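Local coordinates for protein enoyl-CoA hydratase (Mycobacterium tuberculosis, PDB 5KJP) that probably catalyses the reversible hydration of the double bond of 2-enoyl-CoA thioesters in fatty acid metabolism, as a trimeric member of the crotonase superfamily, at residues Ser133-Pro138 with Leu181-Val186; Ala124-Ala129 with Ile198-Lys203. All blocks are in the same frame, centred on the assembly; numbering follows the deposited sequence.

Contact 1: Ser133-Pro138 with Leu181-Val186; sequences SAFGIP and LGLVNV
The phenyl ring of F135 reaches from strand 134-136 of the crotonase fold to the aliphatic ends of L183 and V184, in the loop that leads from helix 175-180 to strand 186-188. L183 lies over one ring face: its CD2 stands 4.2 Å above the plane, offset toward the rim, and 4.3 Å from F135 CG. V184 comes closer, from an oblique direction, with CG2 3.7 Å from F135 CE1 and 3.9 Å from F135 CZ. Across this contact the ring meets two methyl groups of consecutive residues, and the contact is wholly apolar and buried. I127 of strand 126-130 and T118 of helix 116-123 also touch F135, while A178 packs against both L183 and V184. Further out, F135 pairs through its backbone with L173 and A134 with G111 and A113, so strand 134-136 sits between its two neighbours in the small sheet; S133 pairs with A175. In the loop, G182, with positive phi, ends helix 175-180 in a Schellman motif. The V184 carbonyl O is hydrogen-bonded to H179 ND1. With V184 chi1 at 167°, CG2 lies anti to the carbonyl carbon and beside the backbone N, where it meets the ring.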
loop_
_atom_site.group_PDB
_atom_site.type_symbol
_atom_site.label_atom_id
_atom_site.label_comp_id
_atom_site.label_asym_id
_atom_site.label_seq_id
_atom_site.Cartn_x
_atom_site.Cartn_y
_atom_site.Cartn_z
ATOM N N SER A 133 7.363 4.940 -22.076
ATOM C CA SER A 133 7.599 6.110 -21.237
ATOM C C SER A 133 8.339 5.702 -19.958
ATOM O O SER A 133 8.515 4.511 -19.681
ATOM C CB SER A 133 6.283 6.827 -20.901
ATOM O OG SER A 133 5.419 6.032 -20.108
ATOM N N ALA A 134 8.785 6.686 -19.189
ATOM C CA ALA A 134 9.484 6.404 -17.937
ATOM C C ALA A 134 9.274 7.508 -16.915
ATOM O O ALA A 134 9.081 8.682 -17.269
ATOM C CB ALA A 134 10.962 6.205 -18.191
ATOM N N PHE A 135 9.318 7.110 -15.648
ATOM C CA PHE A 135 9.184 8.008 -14.506
ATOM C C PHE A 135 10.488 8.027 -13.727
ATOM O O PHE A 135 11.399 7.259 -14.017
ATOM C CB PHE A 135 8.030 7.558 -13.601
ATOM C CG PHE A 135 6.708 7.488 -14.310
ATOM C CD1 PHE A 135 6.373 6.378 -15.080
ATOM C CD2 PHE A 135 5.814 8.540 -14.233
ATOM C CE1 PHE A 135 5.164 6.323 -15.757
ATOM C CE2 PHE A 135 4.599 8.490 -14.902
ATOM C CZ PHE A 135 4.275 7.379 -15.669
ATOM N N GLY A 136 10.579 8.899 -12.733
ATOM C CA GLY A 136 11.747 8.920 -11.877
ATOM C C GLY A 136 11.824 10.191 -11.061
ATOM O O GLY A 136 11.251 11.230 -11.431
ATOM N N ILE A 137 12.530 10.099 -9.942
ATOM C CA ILE A 137 12.813 11.258 -9.106
ATOM C C ILE A 137 14.317 11.277 -8.808
ATOM O O ILE A 137 14.771 10.811 -7.757
ATOM C CB ILE A 137 11.984 11.247 -7.801
ATOM C CG1 ILE A 137 11.909 9.834 -7.205
ATOM C CG2 ILE A 137 10.561 11.751 -8.081
ATOM C CD1 ILE A 137 11.269 9.790 -5.808
ATOM N N PRO A 138 15.104 11.805 -9.755
ATOM C CA PRO A 138 16.566 11.769 -9.674
ATOM C C PRO A 138 17.173 12.914 -8.850
ATOM O O PRO A 138 18.382 13.135 -8.938
ATOM C CB PRO A 138 16.986 11.877 -11.141
ATOM C CG PRO A 138 15.920 12.708 -11.763
ATOM C CD PRO A 138 14.633 12.356 -11.039
ATOM N N LEU A 181 3.487 -2.182 -10.745
ATOM C CA LEU A 181 3.521 -1.708 -9.367
ATOM C C LEU A 181 2.255 -0.946 -8.982
ATOM O O LEU A 181 2.083 -0.575 -7.819
ATOM C CB LEU A 181 4.740 -0.805 -9.147
ATOM C CG LEU A 181 6.115 -1.440 -9.323
ATOM C CD1 LEU A 181 7.190 -0.358 -9.265
ATOM C CD2 LEU A 181 6.348 -2.516 -8.265
ATOM N N GLY A 182 1.390 -0.684 -9.958
ATOM C CA GLY A 182 0.124 -0.018 -9.693
ATOM C C GLY A 182 0.119 1.498 -9.818
ATOM O O GLY A 182 -0.899 2.133 -9.549
ATOM N N LEU A 183 1.245 2.080 -10.223
ATOM C CA LEU A 183 1.333 3.521 -10.435
ATOM C C LEU A 183 0.611 3.931 -11.720
ATOM O O LEU A 183 -0.058 4.967 -11.777
ATOM C CB LEU A 183 2.791 3.967 -10.496
ATOM C CG LEU A 183 3.042 5.436 -10.850
ATOM C CD1 LEU A 183 2.501 6.356 -9.751
ATOM C CD2 LEU A 183 4.524 5.691 -11.120
ATOM N N VAL A 184 0.763 3.107 -12.750
ATOM C CA VAL A 184 0.141 3.368 -14.040
ATOM C C VAL A 184 -1.137 2.540 -14.166
ATOM O O VAL A 184 -1.112 1.316 -14.043
ATOM C CB VAL A 184 1.102 3.041 -15.210
ATOM C CG1 VAL A 184 0.348 3.008 -16.530
ATOM C CG2 VAL A 184 2.261 4.054 -15.261
ATOM N N ASN A 185 -2.255 3.220 -14.398
ATOM C CA ASN A 185 -3.543 2.558 -14.571
ATOM C C ASN A 185 -3.668 1.832 -15.904
ATOM O O ASN A 185 -4.135 0.694 -15.972
ATOM C CB ASN A 185 -4.668 3.585 -14.450
ATOM C CG ASN A 185 -4.728 4.209 -13.079
ATOM O OD1 ASN A 185 -4.056 5.209 -12.801
ATOM N ND2 ASN A 185 -5.523 3.611 -12.202
ATOM N N VAL A 186 -3.254 2.514 -16.965
ATOM C CA VAL A 186 -3.414 2.019 -18.321
ATOM C C VAL A 186 -2.111 2.165 -19.093
ATOM O O VAL A 186 -1.546 3.259 -19.162
ATOM C CB VAL A 186 -4.542 2.788 -19.066
ATOM C CG1 VAL A 186 -4.617 2.362 -20.540
ATOM C CG2 VAL A 186 -5.889 2.593 -18.358
#

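Contact 2: Ala124-Ala129 with Ile198-Lys203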
loop_
_atom_site.group_PDB
_atom_site.type_symbol
_atom_site.label_atom_id
_atom_site.label_comp_id
_atom_site.label_asym_id
_atom_site.label_seq_id
_atom_site.Cartn_x
_atom_site.Cartn_y
_atom_site.Cartn_z
ATOM N N ALA A 124 -1.892 14.013 -9.981
ATOM C CA ALA A 124 -3.092 13.559 -10.680
ATOM C C ALA A 124 -3.651 12.327 -9.969
ATOM O O ALA A 124 -2.999 11.762 -9.097
ATOM C CB ALA A 124 -2.787 13.245 -12.147
ATOM N N ASP A 125 -4.856 11.911 -10.344
ATOM C CA ASP A 125 -5.513 10.784 -9.687
ATOM C C ASP A 125 -5.221 9.473 -10.387
ATOM O O ASP A 125 -5.172 8.413 -9.762
ATOM C CB ASP A 125 -7.017 11.012 -9.651
ATOM C CG ASP A 125 -7.376 12.314 -8.994
ATOM O OD1 ASP A 125 -6.983 12.503 -7.821
ATOM O OD2 ASP A 125 -8.016 13.151 -9.657
ATOM N N LEU A 126 -5.056 9.563 -11.698
ATOM C CA LEU A 126 -4.914 8.397 -12.547
ATOM C C LEU A 126 -3.816 8.678 -13.555
ATOM O O LEU A 126 -3.623 9.829 -13.965
ATOM C CB LEU A 126 -6.227 8.086 -13.264
ATOM C CG LEU A 126 -7.461 7.895 -12.383
ATOM C CD1 LEU A 126 -8.723 7.834 -13.214
ATOM C CD2 LEU A 126 -7.306 6.621 -11.563
ATOM N N ILE A 127 -3.096 7.633 -13.947
ATOM C CA ILE A 127 -2.040 7.780 -14.935
ATOM C C ILE A 127 -2.211 6.795 -16.085
ATOM O O ILE A 127 -2.320 5.581 -15.884
ATOM C CB ILE A 127 -0.641 7.586 -14.302
ATOM C CG1 ILE A 127 -0.398 8.629 -13.202
ATOM C CG2 ILE A 127 0.447 7.661 -15.383
ATOM C CD1 ILE A 127 0.894 8.409 -12.399
ATOM N N VAL A 128 -2.254 7.341 -17.293
ATOM C CA VAL A 128 -2.158 6.554 -18.511
ATOM C C VAL A 128 -0.781 6.809 -19.095
ATOM O O VAL A 128 -0.391 7.964 -19.284
ATOM C CB VAL A 128 -3.249 6.941 -19.525
ATOM C CG1 VAL A 128 -3.077 6.152 -20.824
ATOM C CG2 VAL A 128 -4.633 6.712 -18.913
ATOM N N ALA A 129 -0.023 5.751 -19.357
ATOM C CA ALA A 129 1.339 5.949 -19.837
ATOM C C ALA A 129 1.667 5.072 -21.039
ATOM O O ALA A 129 1.273 3.902 -21.101
ATOM C CB ALA A 129 2.338 5.689 -18.704
ATOM N N ILE A 198 -8.425 9.738 -22.914
ATOM C CA ILE A 198 -9.742 10.263 -23.245
ATOM C C ILE A 198 -10.802 9.177 -23.047
ATOM O O ILE A 198 -11.884 9.444 -22.514
ATOM C CB ILE A 198 -9.788 10.812 -24.691
ATOM C CG1 ILE A 198 -8.936 12.078 -24.801
ATOM C CG2 ILE A 198 -11.223 11.114 -25.117
ATOM C CD1 ILE A 198 -8.671 12.514 -26.239
ATOM N N ALA A 199 -10.479 7.947 -23.441
ATOM C CA ALA A 199 -11.394 6.826 -23.227
ATOM C C ALA A 199 -11.687 6.647 -21.740
ATOM O O ALA A 199 -12.841 6.458 -21.343
ATOM C CB ALA A 199 -10.822 5.544 -23.819
ATOM N N LEU A 200 -10.645 6.725 -20.917
ATOM C CA LEU A 200 -10.807 6.641 -19.467
ATOM C C LEU A 200 -11.646 7.797 -18.927
ATOM O O LEU A 200 -12.562 7.590 -18.130
ATOM C CB LEU A 200 -9.439 6.620 -18.780
ATOM C CG LEU A 200 -9.370 6.505 -17.259
ATOM C CD1 LEU A 200 -10.148 5.279 -16.789
ATOM C CD2 LEU A 200 -7.907 6.434 -16.815
ATOM N N ALA A 201 -11.332 9.013 -19.373
ATOM C CA ALA A 201 -12.068 10.197 -18.955
ATOM C C ALA A 201 -13.549 10.089 -19.315
ATOM O O ALA A 201 -14.417 10.448 -18.518
ATOM C CB ALA A 201 -11.461 11.452 -19.581
ATOM N N GLU A 202 -13.835 9.588 -20.511
ATOM C CA GLU A 202 -15.220 9.458 -20.960
ATOM C C GLU A 202 -15.992 8.457 -20.098
ATOM O O GLU A 202 -17.184 8.640 -19.851
ATOM C CB GLU A 202 -15.281 9.058 -22.439
ATOM C CG GLU A 202 -15.006 10.231 -23.383
ATOM C CD GLU A 202 -14.917 9.828 -24.843
ATOM O OE1 GLU A 202 -14.900 8.615 -25.136
ATOM O OE2 GLU A 202 -14.870 10.737 -25.702
ATOM N N LYS A 203 -15.317 7.411 -19.628
ATOM C CA LYS A 203 -15.967 6.465 -18.727
ATOM C C LYS A 203 -16.365 7.163 -17.425
ATOM O O LYS A 203 -17.452 6.937 -16.889
ATOM C CB LYS A 203 -15.057 5.264 -18.449
ATOM C CG LYS A 203 -14.891 4.343 -19.658
ATOM C CD LYS A 203 -13.712 3.388 -19.508
ATOM C CE LYS A 203 -14.016 2.267 -18.526
ATOM N NZ LYS A 203 -15.256 1.511 -18.862
#
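L200, on helix 193-205, sets one methyl against two residues of strand 126-130: its CD2 is 3.9 Å from L126 CD1 and equally 3.9 Å from V128 CG2. L126 and V128 are two apart on the strand and both direct their CB toward the helix, whereas the intervening I127 turns away to the opposite face and packs on L183 and V184. With CG anti to the backbone N (chi1 -179°), the L200 side chain runs along the strand toward L126, and CD2 turns in to meet it. L126 meets L200 at a slant, and V128 passes it in the opposite direction. This is a helix laid on one face of the main sheet of the crotonase fold; V128 CA and L200 CA, the closest CA pair, are 8.7 Å apart. A196 and A197 also pack on V128, I204 on L126, and A201 rests on I106 of strand 105-109. The second subunit adds to this packed part, its T169 against L200 and its A161 against L126. The outward side of the helix, with A199, E202 and K203, is exposed and does not meet 124-129; there K203 NZ forms a salt bridge with D171 OD1 of the second subunit.

In the fold
Both contacts are buried and apolar, yet contact 2 lies nearer the middle of the chain, about 9 Å from its centre to that of the chain against about 13 Å for contact 1. Contact 2 joins a helix to the main sheet; contact 1 joins the small sheet to a loop. Contact 1 is built on an aromatic ring, contact 2 on aliphatic side chains alone. Both segments of contact 1 fall between those of contact 2 in the sequence. The two meet where 181-186 runs beside 124-129: N185 N is 2.8 Å from I127 O, a probable hydrogen bond, and N185 OD1 accepts from I127 N. Each also borders the second subunit; N185 ND2 is hydrogen-bonded to E165 OE1 and A161 O of that subunit.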